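Local coordinates for protein sgbp-b (Bacteroides uniformis, PDB 7K44) that probably binds xyloglucan at the bacterial cell surface, as a surface glycan-binding protein of a polysaccharide utilization locus, at residues T47-V52 / F94-G99; T141-G146 / N173-F178. All coordinates share one frame; numbering follows the deposited sequence.

Contact 1. Residues T47-V52 / F94-G99; sequences TPLRIV and FNAPAG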
ATOM      1  N   THR A  47      25.412  22.365 -11.296  1.00 25.77           N
ATOM      2  CA  THR A  47      24.727  21.563 -10.286  1.00 26.47           C
ATOM      3  C   THR A  47      25.547  20.319  -9.960  1.00 25.84           C
ATOM      4  O   THR A  47      25.928  19.579 -10.870  1.00 24.28           O
ATOM      5  CB  THR A  47      23.349  21.136 -10.788  1.00 24.81           C
ATOM      6  OG1 THR A  47      22.535  22.299 -10.962  1.00 29.57           O
ATOM      7  CG2 THR A  47      22.688  20.208  -9.772  1.00 26.30           C
ATOM      8  N   PRO A  48      25.805  20.030  -8.687  1.00 24.80           N
ATOM      9  CA  PRO A  48      26.559  18.817  -8.359  1.00 25.61           C
ATOM     10  C   PRO A  48      25.732  17.567  -8.601  1.00 25.07           C
ATOM     11  O   PRO A  48      24.535  17.520  -8.304  1.00 28.48           O
ATOM     12  CB  PRO A  48      26.863  18.983  -6.861  1.00 26.13           C
ATOM     13  CG  PRO A  48      26.632  20.421  -6.568  1.00 33.20           C
ATOM     14  CD  PRO A  48      25.573  20.879  -7.510  1.00 26.90           C
ATOM     15  N   LEU A  49      26.388  16.545  -9.151  1.00 20.53           N
ATOM     16  CA  LEU A  49      25.802  15.221  -9.288  1.00 25.73           C
ATOM     17  C   LEU A  49      26.751  14.205  -8.671  1.00 23.98           C
ATOM     18  O   LEU A  49      27.969  14.416  -8.636  1.00 25.01           O
ATOM     19  CB  LEU A  49      25.573  14.830 -10.768  1.00 27.39           C
ATOM     20  CG  LEU A  49      24.559  15.623 -11.590  1.00 28.04           C
ATOM     21  CD1 LEU A  49      25.244  16.756 -12.330  1.00 27.94           C
ATOM     22  CD2 LEU A  49      23.849  14.718 -12.591  1.00 31.10           C
ATOM     23  N   ARG A  50      26.194  13.087  -8.205  1.00 22.04           N
ATOM     24  CA  ARG A  50      27.012  11.970  -7.755  1.00 21.14           C
ATOM     25  C   ARG A  50      26.499  10.688  -8.393  1.00 23.16           C
ATOM     26  O   ARG A  50      25.353  10.294  -8.159  1.00 26.70           O
ATOM     27  CB  ARG A  50      27.000  11.853  -6.228  1.00 24.74           C
ATOM     28  CG  ARG A  50      28.074  10.907  -5.704  1.00 27.72           C
ATOM     29  CD  ARG A  50      27.951  10.688  -4.192  1.00 32.44           C
ATOM     30  NE  ARG A  50      28.251  11.894  -3.428  1.00 28.69           N
ATOM     31  CZ  ARG A  50      28.226  11.948  -2.097  1.00 32.15           C
ATOM     32  NH1 ARG A  50      27.917  10.866  -1.396  1.00 31.72           N
ATOM     33  NH2 ARG A  50      28.503  13.081  -1.472  1.00 32.91           N
ATOM     34  N   ILE A  51      27.352  10.034  -9.175  1.00 23.72           N
ATOM     35  CA  ILE A  51      27.033   8.712  -9.700  1.00 24.60           C
ATOM     36  C   ILE A  51      27.340   7.673  -8.630  1.00 26.79           C
ATOM     37  O   ILE A  51      28.465   7.609  -8.121  1.00 29.50           O
ATOM     38  CB  ILE A  51      27.837   8.427 -10.974  1.00 26.29           C
ATOM     39  CG1 ILE A  51      27.584   9.506 -12.022  1.00 25.38           C
ATOM     40  CG2 ILE A  51      27.487   7.040 -11.510  1.00 27.51           C
ATOM     41  CD1 ILE A  51      28.496   9.371 -13.249  1.00 24.03           C
ATOM     42  N   VAL A  52      26.349   6.847  -8.306  1.00 26.45           N
ATOM     43  CA  VAL A  52      26.467   5.818  -7.275  1.00 29.22           C
ATOM     44  C   VAL A  52      26.367   4.455  -7.942  1.00 29.75           C
ATOM     45  O   VAL A  52      25.374   4.154  -8.614  1.00 33.37           O
ATOM     46  CB  VAL A  52      25.387   5.980  -6.198  1.00 29.17           C
ATOM     47  CG1 VAL A  52      25.494   4.859  -5.174  1.00 33.72           C
ATOM     48  CG2 VAL A  52      25.526   7.334  -5.537  1.00 28.88           C
ATOM     49  N   PHE A  94      30.815  15.173  -9.647  1.00 23.86           N
ATOM     50  CA  PHE A  94      31.176  16.226 -10.591  1.00 22.96           C
ATOM     51  C   PHE A  94      30.068  17.267 -10.645  1.00 22.31           C
ATOM     52  O   PHE A  94      28.934  17.010 -10.243  1.00 21.81           O
ATOM     53  CB  PHE A  94      31.441  15.667 -11.998  1.00 23.56           C
ATOM     54  CG  PHE A  94      30.237  15.036 -12.642  1.00 23.12           C
ATOM     55  CD1 PHE A  94      29.942  13.698 -12.433  1.00 27.32           C
ATOM     56  CD2 PHE A  94      29.395  15.787 -13.449  1.00 23.53           C
ATOM     57  CE1 PHE A  94      28.826  13.115 -13.023  1.00 27.46           C
ATOM     58  CE2 PHE A  94      28.276  15.213 -14.044  1.00 23.76           C
ATOM     59  CZ  PHE A  94      27.996  13.872 -13.838  1.00 27.14           C
ATOM     60  N   ASN A  95      30.403  18.433 -11.197  1.00 25.38           N
ATOM     61  CA  ASN A  95      29.438  19.506 -11.406  1.00 24.49           C
ATOM     62  C   ASN A  95      28.966  19.486 -12.857  1.00 22.91           C
ATOM     63  O   ASN A  95      29.763  19.243 -13.768  1.00 26.75           O
ATOM     64  CB  ASN A  95      30.069  20.861 -11.077  1.00 26.87           C
ATOM     65  CG  ASN A  95      30.457  20.969  -9.614  1.00 28.59           C
ATOM     66  OD1 ASN A  95      29.852  20.325  -8.758  1.00 29.32           O
ATOM     67  ND2 ASN A  95      31.480  21.759  -9.329  1.00 32.48           N
ATOM     68  N   ALA A  96      27.671  19.724 -13.061  1.00 23.24           N
ATOM     69  CA  ALA A  96      27.090  19.569 -14.390  1.00 25.30           C
ATOM     70  C   ALA A  96      27.773  20.510 -15.374  1.00 23.78           C
ATOM     71  O   ALA A  96      27.882  21.713 -15.098  1.00 26.80           O
ATOM     72  CB  ALA A  96      25.600  19.891 -14.354  1.00 25.45           C
ATOM     73  N   PRO A  97      28.223  20.016 -16.525  1.00 24.73           N
ATOM     74  CA  PRO A  97      28.833  20.899 -17.526  1.00 27.43           C
ATOM     75  C   PRO A  97      27.802  21.821 -18.161  1.00 28.03           C
ATOM     76  O   PRO A  97      26.591  21.596 -18.095  1.00 29.85           O
ATOM     77  CB  PRO A  97      29.411  19.924 -18.559  1.00 30.28           C
ATOM     78  CG  PRO A  97      28.611  18.666 -18.379  1.00 38.08           C
ATOM     79  CD  PRO A  97      28.262  18.600 -16.921  1.00 25.48           C
ATOM     80  N   ALA A  98      28.311  22.892 -18.774  1.00 31.66           N
ATOM     81  CA  ALA A  98      27.449  23.781 -19.535  1.00 33.68           C
ATOM     82  C   ALA A  98      26.944  23.082 -20.796  1.00 31.89           C
ATOM     83  O   ALA A  98      27.552  22.132 -21.304  1.00 32.32           O
ATOM     84  CB  ALA A  98      28.195  25.063 -19.907  1.00 33.48           C
ATOM     85  N   GLY A  99      25.807  23.558 -21.295  1.00 33.53           N
ATOM     86  CA  GLY A  99      25.228  22.988 -22.498  1.00 33.06           C
ATOM     87  C   GLY A  99      24.709  21.586 -22.312  1.00 36.97           C
ATOM     88  O   GLY A  99      24.782  20.771 -23.239  1.00 36.57           O
TER

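Contact 2. Residues T141-G146 / N173-F178; sequences TVTVLG and NDMLTF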
ATOM      1  N   THR A 141       1.738   2.057  10.365  1.00 25.01           N
ATOM      2  CA  THR A 141       2.623   2.398   9.261  1.00 23.97           C
ATOM      3  C   THR A 141       1.925   2.121   7.936  1.00 25.50           C
ATOM      4  O   THR A 141       1.426   1.018   7.704  1.00 27.62           O
ATOM      5  CB  THR A 141       3.924   1.603   9.353  1.00 24.36           C
ATOM      6  OG1 THR A 141       4.566   1.909  10.595  1.00 30.62           O
ATOM      7  CG2 THR A 141       4.858   1.970   8.208  1.00 27.03           C
ATOM      8  N   VAL A 142       1.887   3.134   7.073  1.00 22.50           N
ATOM      9  CA  VAL A 142       1.276   3.039   5.757  1.00 22.34           C
ATOM     10  C   VAL A 142       2.410   2.924   4.751  1.00 22.85           C
ATOM     11  O   VAL A 142       3.440   3.586   4.905  1.00 25.88           O
ATOM     12  CB  VAL A 142       0.456   4.314   5.480  1.00 21.19           C
ATOM     13  CG1 VAL A 142      -0.274   4.191   4.158  1.00 22.34           C
ATOM     14  CG2 VAL A 142      -0.505   4.616   6.626  1.00 25.11           C
ATOM     15  N   THR A 143       2.247   2.071   3.752  1.00 21.46           N
ATOM     16  CA  THR A 143       3.227   1.915   2.685  1.00 23.16           C
ATOM     17  C   THR A 143       2.602   2.353   1.370  1.00 22.77           C
ATOM     18  O   THR A 143       1.439   2.046   1.093  1.00 22.96           O
ATOM     19  CB  THR A 143       3.698   0.461   2.589  1.00 24.06           C
ATOM     20  OG1 THR A 143       4.223   0.059   3.858  1.00 29.76           O
ATOM     21  CG2 THR A 143       4.808   0.318   1.550  1.00 28.00           C
ATOM     22  N   VAL A 144       3.372   3.087   0.558  1.00 22.31           N
ATOM     23  CA  VAL A 144       2.902   3.559  -0.743  1.00 24.79           C
ATOM     24  C   VAL A 144       3.922   3.148  -1.793  1.00 24.98           C
ATOM     25  O   VAL A 144       5.126   3.324  -1.583  1.00 26.19           O
ATOM     26  CB  VAL A 144       2.717   5.091  -0.756  1.00 25.16           C
ATOM     27  CG1 VAL A 144       2.135   5.551  -2.094  1.00 23.81           C
ATOM     28  CG2 VAL A 144       1.813   5.538   0.389  1.00 25.60           C
ATOM     29  N   LEU A 145       3.449   2.577  -2.899  1.00 24.87           N
ATOM     30  CA  LEU A 145       4.287   2.262  -4.051  1.00 25.49           C
ATOM     31  C   LEU A 145       4.007   3.265  -5.158  1.00 23.19           C
ATOM     32  O   LEU A 145       2.861   3.669  -5.370  1.00 25.94           O
ATOM     33  CB  LEU A 145       3.993   0.865  -4.605  1.00 28.73           C
ATOM     34  CG  LEU A 145       4.158  -0.337  -3.679  1.00 32.15           C
ATOM     35  CD1 LEU A 145       4.133  -1.620  -4.483  1.00 36.91           C
ATOM     36  CD2 LEU A 145       5.446  -0.223  -2.919  1.00 33.68           C
ATOM     37  N   GLY A 146       5.057   3.667  -5.869  1.00 26.12           N
ATOM     38  CA  GLY A 146       4.866   4.598  -6.959  1.00 25.44           C
ATOM     39  C   GLY A 146       6.180   4.905  -7.635  1.00 24.26           C
ATOM     40  O   GLY A 146       7.085   4.070  -7.623  1.00 27.83           O
ATOM     41  N   ASN A 173      13.345   5.659  -4.947  1.00 31.51           N
ATOM     42  CA  ASN A 173      12.263   6.643  -4.932  1.00 30.09           C
ATOM     43  C   ASN A 173      10.940   6.068  -5.436  1.00 31.51           C
ATOM     44  O   ASN A 173      10.114   6.790  -5.998  1.00 26.92           O
ATOM     45  CB  ASN A 173      12.636   7.934  -5.669  1.00 32.53           C
ATOM     46  CG  ASN A 173      13.852   8.612  -5.071  1.00 32.76           C
ATOM     47  OD1 ASN A 173      14.883   8.764  -5.731  1.00 42.09           O
ATOM     48  ND2 ASN A 173      13.739   9.033  -3.826  1.00 27.69           N
ATOM     49  N   ASP A 174      10.727   4.763  -5.245  1.00 30.20           N
ATOM     50  CA  ASP A 174       9.525   4.088  -5.724  1.00 27.96           C
ATOM     51  C   ASP A 174       8.700   3.481  -4.598  1.00 26.69           C
ATOM     52  O   ASP A 174       7.736   2.760  -4.872  1.00 29.33           O
ATOM     53  CB  ASP A 174       9.865   3.006  -6.755  1.00 28.55           C
ATOM     54  CG  ASP A 174      10.795   1.944  -6.201  1.00 30.49           C
ATOM     55  OD1 ASP A 174      11.243   2.087  -5.043  1.00 36.25           O
ATOM     56  OD2 ASP A 174      11.078   0.970  -6.926  1.00 43.25           O
ATOM     57  N   MET A 175       9.065   3.743  -3.347  1.00 25.43           N
ATOM     58  CA  MET A 175       8.348   3.199  -2.202  0.58 26.14           C
ATOM     59  C   MET A 175       8.577   4.125  -1.021  1.00 26.97           C
ATOM     60  O   MET A 175       9.679   4.655  -0.849  1.00 28.31           O
ATOM     61  CB  MET A 175       8.860   1.795  -1.863  0.58 28.52           C
ATOM     62  CG  MET A 175       7.941   0.997  -0.963  0.58 34.23           C
ATOM     63  SD  MET A 175       8.789   0.291   0.449  0.58 52.46           S
ATOM     64  CE  MET A 175       9.027   1.764   1.415  0.58 25.92           C
ATOM     65  N   LEU A 176       7.540   4.331  -0.218  1.00 23.97           N
ATOM     66  CA  LEU A 176       7.742   5.082   1.007  1.00 26.62           C
ATOM     67  C   LEU A 176       6.832   4.524   2.085  1.00 23.85           C
ATOM     68  O   LEU A 176       5.838   3.849   1.797  1.00 27.25           O
ATOM     69  CB  LEU A 176       7.572   6.604   0.839  1.00 26.16           C
ATOM     70  CG  LEU A 176       6.235   7.169   0.366  1.00 26.64           C
ATOM     71  CD1 LEU A 176       5.220   7.208   1.491  1.00 26.99           C
ATOM     72  CD2 LEU A 176       6.429   8.559  -0.204  1.00 29.86           C
ATOM     73  N   THR A 177       7.201   4.802   3.326  1.00 26.28           N
ATOM     74  CA  THR A 177       6.348   4.520   4.469  1.00 25.73           C
ATOM     75  C   THR A 177       6.188   5.786   5.293  1.00 26.23           C
ATOM     76  O   THR A 177       7.052   6.665   5.286  1.00 27.48           O
ATOM     77  CB  THR A 177       6.910   3.401   5.358  1.00 29.24           C
ATOM     78  OG1 THR A 177       8.188   3.792   5.866  1.00 31.78           O
ATOM     79  CG2 THR A 177       7.057   2.127   4.578  1.00 27.32           C
ATOM     80  N   PHE A 178       5.066   5.877   6.000  1.00 25.30           N
ATOM     81  CA  PHE A 178       4.831   6.966   6.937  1.00 26.22           C
ATOM     82  C   PHE A 178       3.894   6.474   8.029  1.00 25.03           C
ATOM     83  O   PHE A 178       3.251   5.429   7.899  1.00 27.86           O
ATOM     84  CB  PHE A 178       4.272   8.227   6.251  1.00 26.58           C
ATOM     85  CG  PHE A 178       2.902   8.051   5.632  1.00 24.08           C
ATOM     86  CD1 PHE A 178       1.756   8.298   6.373  1.00 23.81           C
ATOM     87  CD2 PHE A 178       2.763   7.669   4.296  1.00 24.08           C
ATOM     88  CE1 PHE A 178       0.486   8.145   5.808  1.00 25.12           C
ATOM     89  CE2 PHE A 178       1.498   7.524   3.718  1.00 23.44           C
ATOM     90  CZ  PHE A 178       0.357   7.763   4.483  1.00 23.02           C
TER

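Contact 1. Residues T47-V52 / F94-G99
Leu49 and Phe94 face each other as a hydrogen-bonded pair where two inner strands of a four-stranded antiparallel sheet meet, in the first beta-sandwich of the chain. Two backbone bonds close the pair: Leu49 N to Phe94 O at 2.8 Å, almost straight at the hydrogen (174°), and the return bond from Phe94 N to Leu49 O. Two residues on from Phe94, Ala96 N reaches Thr47 O at 2.8 Å, from above the carbonyl plane. On the inner side of the sheet the Phe94 ring is the main bump. Its chi1 of 64° sets CG between the backbone N and the carbonyl carbon and swings the ring toward 47-52, into a hollow framed by Leu49 and Ile51. Leu49 CB lies over one face near the rim, while the Ile51 end meets the ring at its edge, CD1 being 3.8 Å from Phe94 CE1. Leu106 and Val80, from the facing sheet, also touch the ring. With an alanine in place of Phe94, a gap is likely to open under Leu49 and beside Ile51, toward Leu106 and Val80. On the outer side, Asn95 leans across Pro48, its OD1 3.8 Å from Pro48 CB. Back on the inner side, the Leu49 CD1 methyl sits between two neighbours, 3.8 Å from Phe94 CE2 and 3.7 Å from Ala96 CB.

Contact 2. Residues T141-G146 / N173-F178
Strands 141-146 and 175-178 run antiparallel, their axes 4.7 Å apart at closest approach and 162° between directions. Val142 with Phe178 and Val144 with Leu176 are hydrogen-bonded pairs, each joined by two N-H...O bonds; Val142 N to Phe178 O is 2.8 Å. A fifth bond, Gly146 N to Asp174 O, prolongs the ladder past the last bridge, with its donor well above the carbonyl plane. On the buried face the Phe178 and Val142 side chains run side by side, and Val142 CB sits over the ring face in a CH-pi contact, 3.8 Å from the centroid and 19° off the normal. With Val142 CG1 anti to the backbone N (chi1 -176°), both methyls also reach the rim, CG1 near CE2 and CG2 near CE1. Val144 CG2 meets the ring's edge at Phe178 CE2 (3.9 Å) and also packs 4.0 Å from Leu176 CD1. Ile155, from the facing sheet, touches Leu176 and Phe178. On the other face Thr143 OG1 lies alongside Thr177 CG2 at 3.6 Å. The chemistry thus divides by face: purely apolar side chains turn into the IPT/TIG core, threonines, a leucine and a methionine take the partly exposed side, and the backbone supplies the polar cohesion.

Contacts 1 and 2 occupy equivalent places in two successive beta-sandwiches: each joins the second and fourth strands of a four-stranded sheet ordered 1-2-4-3, and each turns a phenylalanine inward. They lie in series along the chain, contact 1 closing before contact 2 opens. Their centres are 28 Å apart and their nearest atoms about 11 Å, so they do not touch. Contact 1 sits toward one end of the elongated molecule, its centre about 34 Å from the centre of the chain, and contact 2 near the middle, its centre about 7 Å from that point. Neither contributes to the calcium site of Asn213, Asp215, Asp241, Lys243 and Asp378, which belongs to the xyloglucan-binding domain.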